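Local structure of DNA polymerase (Pyrobaculum calidifontis, 5MDN) at residues Y230-G234 with F235-Y239; Y239-E242 with R243-L247; N275-L278 with Y279-V282; Y332-D335 with D336-T340; I288-T292 with L293-A297. The protein probably catalyses the template-directed synthesis of DNA from deoxyribonucleoside triphosphates and carries the exonuclease domain of family B DNA polymerases. All coordinates share one frame; numbering follows the deposited sequence.

Overall arrangement
All five contacts are local, each between neighbours along the chain. Contacts 1 and 2 follow each other on helix 232-247: contact 1 is its N-terminal start and holds the metal-site residue Asp236, and contact 2 is its more exposed far end, with centres about 12 Å apart. Contacts 3 and 4 are the buried ones, the first at the junction of strand 274-277 with helix 278-282, the second on helix 326-356. Contact 5 begins helix 293-299. Chemistry follows place: backbone bonds prevail within helix 232-247, side chains cap or accompany helix starts in contacts 3 and 5, and a carboxylate lies over a ring in contact 4.

Contact 1 of 5, residues Y230-G234 with F235-Y239; sequences YNSNG and FDWPY
Phe235 N bonds to Asn231 O at 3.0 Å, closing the first turn after Asn231, the N-cap residue of helix 232-247. The Phe235 CB comes near the Asn231 amide nitrogen ND2, while its ring, with CG anti to the backbone N (chi1 -173°), packs on Pro179 and Val172. Asp236 rests its CB against Ser232, 3.8 Å from Ser232 CA. Asp236 and Asp169 are magnesium-binding residues; here a bound magnesium ion is about 4 Å from the Asp236 side chain. Trp237 N skips one residue further back than an alpha-helix would, reaching Ser232 O at 2.8 Å, which makes a pi-type turn. Its indole lies against the same residue, CD1 being 3.8 Å from Ser232 CB, and its NE1 bonds to Asn275 OD1. Replacing Trp237 by an alanine would probably leave Asn275 OD1 without this donor and open a gap beside Ser232 and Phe168. Pro238, with no N-H to give, puts CG 3.3 Å from Asn233 O, and the helix kinks there. The sequence from Asn231 to Asp236 matches the Exo II motif of family B polymerases. Strand 165-172 touches the turn through Phe168 and Ile170, and helices 278-282 and 293-299 pack on Tyr230.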
# COMPACT_ATOMS: atom_id res chain seq x y z
N TYR A 230 -11.42 6.08 -2.99
CA TYR A 230 -10.90 4.85 -3.57
C TYR A 230 -10.22 5.19 -4.89
O TYR A 230 -10.89 5.65 -5.83
CB TYR A 230 -12.00 3.81 -3.76
CG TYR A 230 -11.46 2.41 -3.88
CD1 TYR A 230 -11.08 1.89 -5.11
CD2 TYR A 230 -11.32 1.60 -2.76
CE1 TYR A 230 -10.58 0.60 -5.22
CE2 TYR A 230 -10.82 0.31 -2.86
CZ TYR A 230 -10.45 -0.18 -4.09
OH TYR A 230 -9.95 -1.46 -4.20
N ASN A 231 -8.91 4.98 -4.95
CA ASN A 231 -8.08 5.43 -6.07
C ASN A 231 -8.17 6.94 -6.27
O ASN A 231 -8.11 7.44 -7.39
CB ASN A 231 -8.43 4.69 -7.37
CG ASN A 231 -7.29 4.68 -8.37
OD1 ASN A 231 -6.13 4.56 -8.00
ND2 ASN A 231 -7.63 4.82 -9.65
N SER A 232 -8.32 7.68 -5.16
CA SER A 232 -8.42 9.13 -5.24
C SER A 232 -7.10 9.75 -5.69
O SER A 232 -7.09 10.73 -6.44
CB SER A 232 -8.85 9.70 -3.89
OG SER A 232 -7.94 9.34 -2.86
N ASN A 233 -5.97 9.19 -5.24
CA ASN A 233 -4.68 9.67 -5.71
C ASN A 233 -4.43 9.28 -7.16
O ASN A 233 -3.75 10.01 -7.89
CB ASN A 233 -3.56 9.13 -4.81
CG ASN A 233 -3.55 9.75 -3.43
OD1 ASN A 233 -4.06 10.86 -3.23
ND2 ASN A 233 -2.97 9.05 -2.47
N GLY A 234 -4.96 8.14 -7.59
CA GLY A 234 -4.71 7.66 -8.94
C GLY A 234 -5.48 8.41 -10.01
O GLY A 234 -4.91 8.77 -11.05
N PHE A 235 -6.77 8.65 -9.78
CA PHE A 235 -7.62 9.27 -10.79
C PHE A 235 -8.29 10.55 -10.29
O PHE A 235 -8.13 11.60 -10.91
CB PHE A 235 -8.68 8.28 -11.28
CG PHE A 235 -9.50 8.78 -12.44
CD1 PHE A 235 -10.66 9.50 -12.22
CD2 PHE A 235 -9.10 8.53 -13.74
CE1 PHE A 235 -11.41 9.97 -13.29
CE2 PHE A 235 -9.85 8.99 -14.81
CZ PHE A 235 -11.01 9.71 -14.58
N ASP A 236 -9.05 10.47 -9.19
CA ASP A 236 -9.96 11.55 -8.82
C ASP A 236 -9.23 12.88 -8.66
O ASP A 236 -9.56 13.86 -9.33
CB ASP A 236 -10.71 11.18 -7.53
CG ASP A 236 -11.66 10.01 -7.73
OD1 ASP A 236 -11.67 9.43 -8.83
OD2 ASP A 236 -12.39 9.68 -6.77
N TRP A 237 -8.25 12.94 -7.75
CA TRP A 237 -7.54 14.20 -7.53
C TRP A 237 -6.83 14.70 -8.77
O TRP A 237 -6.96 15.90 -9.09
CB TRP A 237 -6.58 14.06 -6.35
CG TRP A 237 -7.25 14.08 -5.00
CD1 TRP A 237 -7.13 13.14 -4.01
CD2 TRP A 237 -8.15 15.08 -4.50
NE1 TRP A 237 -7.90 13.50 -2.93
CE2 TRP A 237 -8.53 14.69 -3.20
CE3 TRP A 237 -8.66 16.27 -5.02
CZ2 TRP A 237 -9.40 15.44 -2.42
CZ3 TRP A 237 -9.53 17.02 -4.25
CH2 TRP A 237 -9.89 16.60 -2.96
N PRO A 238 -6.05 13.90 -9.51
CA PRO A 238 -5.46 14.42 -10.76
C PRO A 238 -6.49 14.94 -11.74
O PRO A 238 -6.21 15.91 -12.46
CB PRO A 238 -4.71 13.21 -11.33
CG PRO A 238 -4.43 12.35 -10.16
CD PRO A 238 -5.56 12.54 -9.20
N TYR A 239 -7.67 14.33 -11.81
CA TYR A 239 -8.68 14.80 -12.75
C TYR A 239 -9.31 16.11 -12.28
O TYR A 239 -9.38 17.08 -13.04
CB TYR A 239 -9.76 13.74 -12.95
CG TYR A 239 -10.53 13.93 -14.23
CD1 TYR A 239 -11.67 14.73 -14.27
CD2 TYR A 239 -10.11 13.32 -15.41
CE1 TYR A 239 -12.37 14.91 -15.44
CE2 TYR A 239 -10.81 13.50 -16.59
CZ TYR A 239 -11.93 14.29 -16.60
OH TYR A 239 -12.63 14.47 -17.78

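Contact 2 of 5, residues Y239-E242 with R243-L247; sequences YLSE and RAKAL
Arg243 N meets Tyr239 O at 2.7 Å, and Ala244 N meets Leu240 O at 2.8 Å. These are the i to i+4 bonds of a regular alpha-helix, here the C-terminal half of helix 232-247. The next two rungs, Lys245 N to Ser241 O and Ala246 N to Glu242 O, are weak, on the more exposed part of the helix. Side chains add little to the backbone ladder. The Tyr239 ring stands beside the start of the Arg243 chain, CD1 lying 4.2 Å from Arg243 CB; it also meets Phe235, whose ring is nearly parallel to it, and Asp184, whose carbonyl oxygen takes a hydrogen bond from the Tyr239 hydroxyl. Arg243 leaves the helix with CG anti to the backbone N (chi1 -176°) and bends at chi2, which carries the guanidinium off from the Tyr239-Glu242 turn to a salt bridge from NE to Asp208 and a hydrogen bond from NH1 to Pro181 O. Val186 of strand 186-193 packs against Tyr239, Leu240 and Arg243, while Ile212 of helix 209-222 touches Arg243 and Leu247. On the other flank Lys245 runs alongside Ser241, its CG 3.3 Å from Ser241 O. One turn on from Arg243, Leu247 places CD2 over the centre of the Arg243 guanidinium, 3.5 Å above the plane.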
# COMPACT_ATOMS: atom_id res chain seq x y z
N TYR A 239 -7.67 14.33 -11.81
CA TYR A 239 -8.68 14.80 -12.75
C TYR A 239 -9.31 16.11 -12.28
O TYR A 239 -9.38 17.08 -13.04
CB TYR A 239 -9.76 13.74 -12.95
CG TYR A 239 -10.53 13.93 -14.23
CD1 TYR A 239 -11.67 14.73 -14.27
CD2 TYR A 239 -10.11 13.32 -15.41
CE1 TYR A 239 -12.37 14.91 -15.44
CE2 TYR A 239 -10.81 13.50 -16.59
CZ TYR A 239 -11.93 14.29 -16.60
OH TYR A 239 -12.63 14.47 -17.78
N LEU A 240 -9.77 16.16 -11.03
CA LEU A 240 -10.38 17.38 -10.51
C LEU A 240 -9.39 18.54 -10.52
O LEU A 240 -9.77 19.69 -10.77
CB LEU A 240 -10.92 17.15 -9.10
CG LEU A 240 -12.16 16.27 -8.99
CD1 LEU A 240 -12.30 15.70 -7.58
CD2 LEU A 240 -13.41 17.04 -9.39
N SER A 241 -8.11 18.27 -10.23
CA SER A 241 -7.09 19.31 -10.28
C SER A 241 -7.01 19.93 -11.67
O SER A 241 -7.05 21.16 -11.82
CB SER A 241 -5.74 18.74 -9.86
OG SER A 241 -4.70 19.68 -10.09
N GLU A 242 -6.89 19.10 -12.70
CA GLU A 242 -6.77 19.61 -14.06
C GLU A 242 -8.11 20.07 -14.62
O GLU A 242 -8.14 20.96 -15.48
CB GLU A 242 -6.14 18.55 -14.96
CG GLU A 242 -4.71 18.20 -14.57
CD GLU A 242 -4.15 17.04 -15.36
OE1 GLU A 242 -4.42 16.95 -16.58
OE2 GLU A 242 -3.42 16.20 -14.77
N ARG A 243 -9.22 19.49 -14.16
CA ARG A 243 -10.53 19.96 -14.59
C ARG A 243 -10.84 21.34 -14.00
O ARG A 243 -11.39 22.20 -14.70
CB ARG A 243 -11.62 18.96 -14.19
CG ARG A 243 -13.02 19.33 -14.67
CD ARG A 243 -13.08 19.39 -16.19
NE ARG A 243 -14.41 19.72 -16.69
CZ ARG A 243 -14.68 19.98 -17.97
NH1 ARG A 243 -13.72 19.93 -18.87
NH2 ARG A 243 -15.92 20.27 -18.34
N ALA A 244 -10.50 21.55 -12.73
CA ALA A 244 -10.78 22.83 -12.09
C ALA A 244 -10.01 23.97 -12.75
O ALA A 244 -10.46 25.12 -12.74
CB ALA A 244 -10.45 22.77 -10.60
N LYS A 245 -8.84 23.67 -13.32
CA LYS A 245 -8.09 24.68 -14.06
C LYS A 245 -8.79 25.04 -15.36
O LYS A 245 -8.92 26.22 -15.70
CB LYS A 245 -6.67 24.18 -14.34
CG LYS A 245 -5.82 23.97 -13.09
CD LYS A 245 -4.39 23.63 -13.48
CE LYS A 245 -3.56 23.20 -12.27
NZ LYS A 245 -3.41 24.31 -11.27
N ALA A 246 -9.24 24.03 -16.11
CA ALA A 246 -9.87 24.26 -17.40
C ALA A 246 -11.15 25.09 -17.27
O ALA A 246 -11.46 25.91 -18.13
CB ALA A 246 -10.16 22.93 -18.09
N LEU A 247 -11.91 24.88 -16.19
CA LEU A 247 -13.14 25.63 -15.97
C LEU A 247 -12.91 26.95 -15.24
O LEU A 247 -13.85 27.76 -15.17
CB LEU A 247 -14.14 24.78 -15.17
CG LEU A 247 -14.49 23.41 -15.74
CD1 LEU A 247 -15.68 22.82 -15.00
CD2 LEU A 247 -14.77 23.49 -17.23

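Contact 3 of 5, residues N275-L278 with Y279-V282; sequences NVDL and YNIV
Asn280 lays its amide oxygen OD1 against Asp277 CB at 3.3 Å, with the two side chains crossing at about a right angle and their amide and carboxylate planes 59° apart; the same OD1 takes a weak hydrogen bond from Asn233 ND2. Behind this touch the backbone turns: Asn280 N bonds to Asp277 O at 3.0 Å. Asp277 also caps the helix with its side chain. Its CG is anti to the backbone N (chi1 -177°), which swings OD1 back over the opening turn to accept from Tyr279 N at 3.1 Å; the donor stands 59° out of the carboxylate plane. Tyr279 runs alongside the aspartate, pointing the same way, its CB 3.6 Å from Asp277 OD1. The other carboxylate oxygen, OD2, takes a hydrogen bond from Asn233 N, and OD1 a weak one from Asn231 N, so the buried carboxylate serves the starts of two helices at once. An alanine in place of Asp277 is likely to leave Tyr279 N and Asn233 N without their carboxylate acceptors and to free both helix starts to shift. Beyond the cap, Leu278 O accepts from Val282 N at 3.1 Å, and more weakly from Ile281 N. On helix 326-356, Leu278 touches Leu343 and Ile281 touches Leu347. This is an aspartate N-cap at a strand-to-helix junction, where the outermost strand 274-277 leaves the RNase H-like sheet of the exonuclease domain, next to the segment matching the Exo II motif.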
# COMPACT_ATOMS: atom_id res chain seq x y z
N ASN A 275 -5.38 13.27 3.51
CA ASN A 275 -5.95 12.68 2.30
C ASN A 275 -5.50 11.22 2.23
O ASN A 275 -4.33 10.94 1.94
CB ASN A 275 -5.52 13.45 1.06
CG ASN A 275 -6.03 12.82 -0.22
OD1 ASN A 275 -7.20 12.43 -0.31
ND2 ASN A 275 -5.16 12.72 -1.22
N VAL A 276 -6.43 10.30 2.49
CA VAL A 276 -6.15 8.87 2.48
C VAL A 276 -6.80 8.26 1.24
O VAL A 276 -7.98 8.50 0.96
CB VAL A 276 -6.65 8.19 3.76
CG1 VAL A 276 -6.29 6.71 3.76
CG2 VAL A 276 -6.07 8.88 4.99
N ASP A 277 -6.02 7.46 0.51
CA ASP A 277 -6.52 6.70 -0.63
C ASP A 277 -6.52 5.23 -0.23
O ASP A 277 -5.46 4.63 -0.04
CB ASP A 277 -5.65 6.94 -1.87
CG ASP A 277 -6.17 6.21 -3.10
OD1 ASP A 277 -7.23 5.56 -3.02
OD2 ASP A 277 -5.51 6.31 -4.16
N LEU A 278 -7.72 4.65 -0.10
CA LEU A 278 -7.84 3.28 0.38
C LEU A 278 -7.27 2.27 -0.61
O LEU A 278 -6.90 1.17 -0.20
CB LEU A 278 -9.31 2.95 0.68
CG LEU A 278 -9.97 3.84 1.73
CD1 LEU A 278 -11.41 3.41 1.96
CD2 LEU A 278 -9.19 3.81 3.03
N TYR A 279 -7.20 2.62 -1.90
CA TYR A 279 -6.57 1.71 -2.85
C TYR A 279 -5.08 1.54 -2.59
O TYR A 279 -4.50 0.53 -3.00
CB TYR A 279 -6.80 2.20 -4.28
CG TYR A 279 -6.32 1.24 -5.35
CD1 TYR A 279 -6.64 -0.10 -5.30
CD2 TYR A 279 -5.54 1.69 -6.41
CE1 TYR A 279 -6.20 -0.98 -6.27
CE2 TYR A 279 -5.09 0.82 -7.38
CZ TYR A 279 -5.42 -0.51 -7.31
OH TYR A 279 -4.98 -1.38 -8.28
N ASN A 280 -4.45 2.51 -1.92
CA ASN A 280 -3.05 2.35 -1.54
C ASN A 280 -2.85 1.16 -0.61
O ASN A 280 -1.89 0.40 -0.76
CB ASN A 280 -2.54 3.63 -0.88
CG ASN A 280 -2.43 4.79 -1.84
OD1 ASN A 280 -2.56 5.95 -1.46
ND2 ASN A 280 -2.17 4.48 -3.11
N ILE A 281 -3.74 0.98 0.36
CA ILE A 281 -3.55 -0.08 1.35
C ILE A 281 -4.09 -1.43 0.87
O ILE A 281 -3.52 -2.47 1.19
CB ILE A 281 -4.17 0.32 2.70
CG1 ILE A 281 -3.81 -0.71 3.78
CG2 ILE A 281 -5.67 0.49 2.60
CD1 ILE A 281 -2.34 -0.75 4.12
N VAL A 282 -5.19 -1.44 0.10
CA VAL A 282 -5.76 -2.71 -0.35
C VAL A 282 -4.89 -3.37 -1.41
O VAL A 282 -4.99 -4.59 -1.61
CB VAL A 282 -7.19 -2.52 -0.87
CG1 VAL A 282 -8.06 -1.82 0.16
CG2 VAL A 282 -7.20 -1.77 -2.19

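Contact 4 of 5, residues Y332-D335 with D336-T340; sequences YVLD and DVRST
Tyr332 offers one face of its ring to the Asp336 carboxylate: OD2 sits 3.5 Å above the ring plane, displaced toward the rim on the CE2 side, with the two planes 71° apart. Asp336 has CG anti to its carbonyl carbon (chi1 -81°), a turn that folds the carboxylate back beside Tyr332 O while its amide N bonds to that oxygen at 3.1 Å. This is the more tightly packed side, where Asp335, Asp336, Ser339 and Thr340 are buried. Here Asp335 O takes two donors from Ser339, the amide N and the hydroxyl OG, the latter at 2.8 Å and nearly in line with the carbonyl, and Asp336 O is likewise shared by Thr340 N and OG1. Tyr332 and Asp336 have the Y-x3-D spacing of the Exo III motif of family B polymerases; Asp336 OD1 forms a salt bridge with Arg308, its OD2 lies close to Asp169 OD2, and a bound magnesium ion is about 5 Å from its side chain. Val333 and Val337 touch Ala190 of strand 186-193. The looser, partly exposed side holds Leu334 and Arg338. Leu334 CD1 only just touches Val337 CG1 at 4.2 Å, and the Arg338 chain crosses Leu334 obliquely, bent at chi2, leaving NH1 3.7 Å from Leu334 CB. Farther out, Arg338 NE makes a long, weak ion pair with Glu198.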
# COMPACT_ATOMS: atom_id res chain seq x y z
N TYR A 332 -25.64 3.93 -8.24
CA TYR A 332 -24.30 3.39 -8.42
C TYR A 332 -23.27 4.27 -7.72
O TYR A 332 -22.36 3.76 -7.05
CB TYR A 332 -23.99 3.27 -9.92
CG TYR A 332 -22.57 2.85 -10.25
CD1 TYR A 332 -22.16 1.53 -10.12
CD2 TYR A 332 -21.64 3.79 -10.69
CE1 TYR A 332 -20.86 1.15 -10.42
CE2 TYR A 332 -20.35 3.42 -10.99
CZ TYR A 332 -19.96 2.10 -10.86
OH TYR A 332 -18.67 1.72 -11.16
N VAL A 333 -23.39 5.58 -7.89
CA VAL A 333 -22.46 6.51 -7.24
C VAL A 333 -22.64 6.48 -5.73
O VAL A 333 -21.66 6.54 -4.97
CB VAL A 333 -22.64 7.92 -7.83
CG1 VAL A 333 -21.95 8.95 -6.97
CG2 VAL A 333 -22.13 7.97 -9.25
N LEU A 334 -23.89 6.38 -5.25
CA LEU A 334 -24.12 6.32 -3.81
C LEU A 334 -23.58 5.03 -3.21
O LEU A 334 -23.00 5.04 -2.12
CB LEU A 334 -25.61 6.46 -3.48
CG LEU A 334 -26.24 7.85 -3.35
CD1 LEU A 334 -25.42 8.72 -2.41
CD2 LEU A 334 -26.43 8.53 -4.69
N ASP A 335 -23.76 3.90 -3.90
CA ASP A 335 -23.20 2.65 -3.41
C ASP A 335 -21.68 2.68 -3.40
O ASP A 335 -21.05 2.01 -2.57
CB ASP A 335 -23.71 1.48 -4.25
CG ASP A 335 -25.17 1.15 -3.97
OD1 ASP A 335 -25.65 1.50 -2.88
OD2 ASP A 335 -25.82 0.55 -4.85
N ASP A 336 -21.07 3.45 -4.30
CA ASP A 336 -19.62 3.64 -4.26
C ASP A 336 -19.21 4.37 -2.98
O ASP A 336 -18.37 3.88 -2.22
CB ASP A 336 -19.16 4.41 -5.49
CG ASP A 336 -19.00 3.53 -6.71
OD1 ASP A 336 -18.84 2.30 -6.55
OD2 ASP A 336 -19.03 4.06 -7.84
N VAL A 337 -19.79 5.55 -2.74
CA VAL A 337 -19.36 6.37 -1.61
C VAL A 337 -19.77 5.73 -0.28
O VAL A 337 -19.06 5.87 0.72
CB VAL A 337 -19.91 7.80 -1.75
CG1 VAL A 337 -21.42 7.85 -1.54
CG2 VAL A 337 -19.20 8.74 -0.78
N ARG A 338 -20.90 5.01 -0.25
CA ARG A 338 -21.27 4.30 0.97
C ARG A 338 -20.30 3.16 1.26
O ARG A 338 -19.97 2.90 2.42
CB ARG A 338 -22.70 3.78 0.86
CG ARG A 338 -23.76 4.82 1.19
CD ARG A 338 -25.05 4.61 0.42
NE ARG A 338 -26.21 5.09 1.16
CZ ARG A 338 -27.40 5.33 0.61
NH1 ARG A 338 -27.58 5.14 -0.69
NH2 ARG A 338 -28.40 5.77 1.36
N SER A 339 -19.84 2.47 0.22
CA SER A 339 -18.80 1.46 0.41
C SER A 339 -17.48 2.09 0.82
O SER A 339 -16.76 1.54 1.66
CB SER A 339 -18.63 0.64 -0.87
OG SER A 339 -19.79 -0.11 -1.16
N THR A 340 -17.14 3.24 0.24
CA THR A 340 -15.88 3.91 0.56
C THR A 340 -15.82 4.29 2.03
O THR A 340 -14.82 4.02 2.71
CB THR A 340 -15.70 5.14 -0.33
OG1 THR A 340 -15.65 4.75 -1.70
CG2 THR A 340 -14.41 5.87 0.03

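Contact 5 of 5, residues I288-T292 with L293-A297; sequences IKVKT and LDRVA
Thr292 OG1 is gripped twice: it gives its proton to Asp294 OD1 at 2.9 Å and accepts from Arg295 NH1, also at 2.9 Å, lying 11° out of the guanidinium plane at its edge. The hydroxyl takes the place between backbone N and carbonyl carbon (chi1 61°), from where it can meet both. Asp294 adds charge from another direction, its OD2 standing over one face of the same guanidinium, 3.6 Å from Arg295 NH1, in a long salt bridge with no N-H aimed at it. Thr292 is the N-cap residue of helix 293-299, and Val296 N bonds to Thr292 O at 2.8 Å. Around this shell, Val290 crosses the Arg295 chain at about a right angle, Val290 CG1 3.5 Å from Arg295 CD, so the aliphatic arm is held beside the loop. Ile288 CG2 and Val296 CG2 meet at 3.8 Å, and Val296 CG2 also rests on Lys291 CA. Farther out, the Tyr230 hydroxyl bonds to Lys291 O, Arg305 pairs with Asp294 OD2, and Leu293 packs on Asp336, Thr340 and Leu343 of helix 326-356.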
# COMPACT_ATOMS: atom_id res chain seq x y z
N ILE A 288 -7.05 -10.68 -2.61
CA ILE A 288 -8.24 -10.16 -3.28
C ILE A 288 -8.19 -10.41 -4.79
O ILE A 288 -9.22 -10.70 -5.41
CB ILE A 288 -8.39 -8.66 -2.97
CG1 ILE A 288 -8.43 -8.43 -1.45
CG2 ILE A 288 -9.64 -8.10 -3.64
CD1 ILE A 288 -9.82 -8.28 -0.87
N LYS A 289 -7.00 -10.28 -5.40
CA LYS A 289 -6.73 -10.69 -6.78
C LYS A 289 -7.33 -9.76 -7.84
O LYS A 289 -6.87 -9.76 -8.98
CB LYS A 289 -7.21 -12.14 -7.01
CG LYS A 289 -8.21 -12.33 -8.14
CD LYS A 289 -7.64 -13.25 -9.21
CE LYS A 289 -8.55 -13.31 -10.43
NZ LYS A 289 -7.99 -14.18 -11.50
N VAL A 290 -8.31 -8.94 -7.47
CA VAL A 290 -8.95 -8.07 -8.46
C VAL A 290 -8.94 -6.62 -7.97
O VAL A 290 -8.52 -5.72 -8.71
CB VAL A 290 -10.38 -8.54 -8.77
CG1 VAL A 290 -11.10 -8.97 -7.50
CG2 VAL A 290 -11.15 -7.45 -9.50
N LYS A 291 -9.42 -6.38 -6.75
CA LYS A 291 -9.23 -5.13 -6.03
C LYS A 291 -10.03 -3.96 -6.62
O LYS A 291 -9.57 -2.82 -6.58
CB LYS A 291 -7.75 -4.76 -5.93
CG LYS A 291 -6.90 -5.83 -5.26
CD LYS A 291 -5.44 -5.43 -5.20
CE LYS A 291 -4.65 -6.41 -4.35
NZ LYS A 291 -4.49 -7.73 -5.03
N THR A 292 -11.21 -4.23 -7.17
CA THR A 292 -12.14 -3.15 -7.44
C THR A 292 -12.92 -2.80 -6.17
O THR A 292 -13.03 -3.62 -5.25
CB THR A 292 -13.11 -3.51 -8.57
OG1 THR A 292 -13.87 -4.67 -8.19
CG2 THR A 292 -12.35 -3.80 -9.85
N LEU A 293 -13.43 -1.57 -6.12
CA LEU A 293 -14.15 -1.11 -4.93
C LEU A 293 -15.29 -2.05 -4.56
O LEU A 293 -15.46 -2.40 -3.38
CB LEU A 293 -14.69 0.31 -5.17
CG LEU A 293 -15.58 0.90 -4.07
CD1 LEU A 293 -14.93 0.78 -2.69
CD2 LEU A 293 -15.91 2.36 -4.37
N ASP A 294 -16.08 -2.48 -5.54
CA ASP A 294 -17.24 -3.32 -5.25
C ASP A 294 -16.81 -4.68 -4.70
O ASP A 294 -17.46 -5.22 -3.80
CB ASP A 294 -18.09 -3.49 -6.51
CG ASP A 294 -17.30 -3.99 -7.69
OD1 ASP A 294 -16.36 -3.28 -8.13
OD2 ASP A 294 -17.60 -5.10 -8.19
N ARG A 295 -15.73 -5.25 -5.24
CA ARG A 295 -15.30 -6.58 -4.80
C ARG A 295 -14.53 -6.53 -3.49
O ARG A 295 -14.62 -7.46 -2.69
CB ARG A 295 -14.48 -7.24 -5.90
CG ARG A 295 -15.29 -7.54 -7.15
CD ARG A 295 -14.44 -8.18 -8.23
NE ARG A 295 -15.20 -8.45 -9.45
CZ ARG A 295 -15.42 -7.56 -10.41
NH1 ARG A 295 -14.93 -6.33 -10.29
NH2 ARG A 295 -16.12 -7.89 -11.48
N VAL A 296 -13.76 -5.46 -3.25
CA VAL A 296 -13.12 -5.29 -1.95
C VAL A 296 -14.17 -5.02 -0.87
O VAL A 296 -14.07 -5.51 0.26
CB VAL A 296 -12.07 -4.18 -2.01
CG1 VAL A 296 -11.50 -3.90 -0.62
CG2 VAL A 296 -10.96 -4.55 -2.96
N ALA A 297 -15.19 -4.22 -1.21
CA ALA A 297 -16.27 -3.95 -0.27
C ALA A 297 -16.94 -5.24 0.19
O ALA A 297 -17.29 -5.38 1.37
CB ALA A 297 -17.30 -3.02 -0.91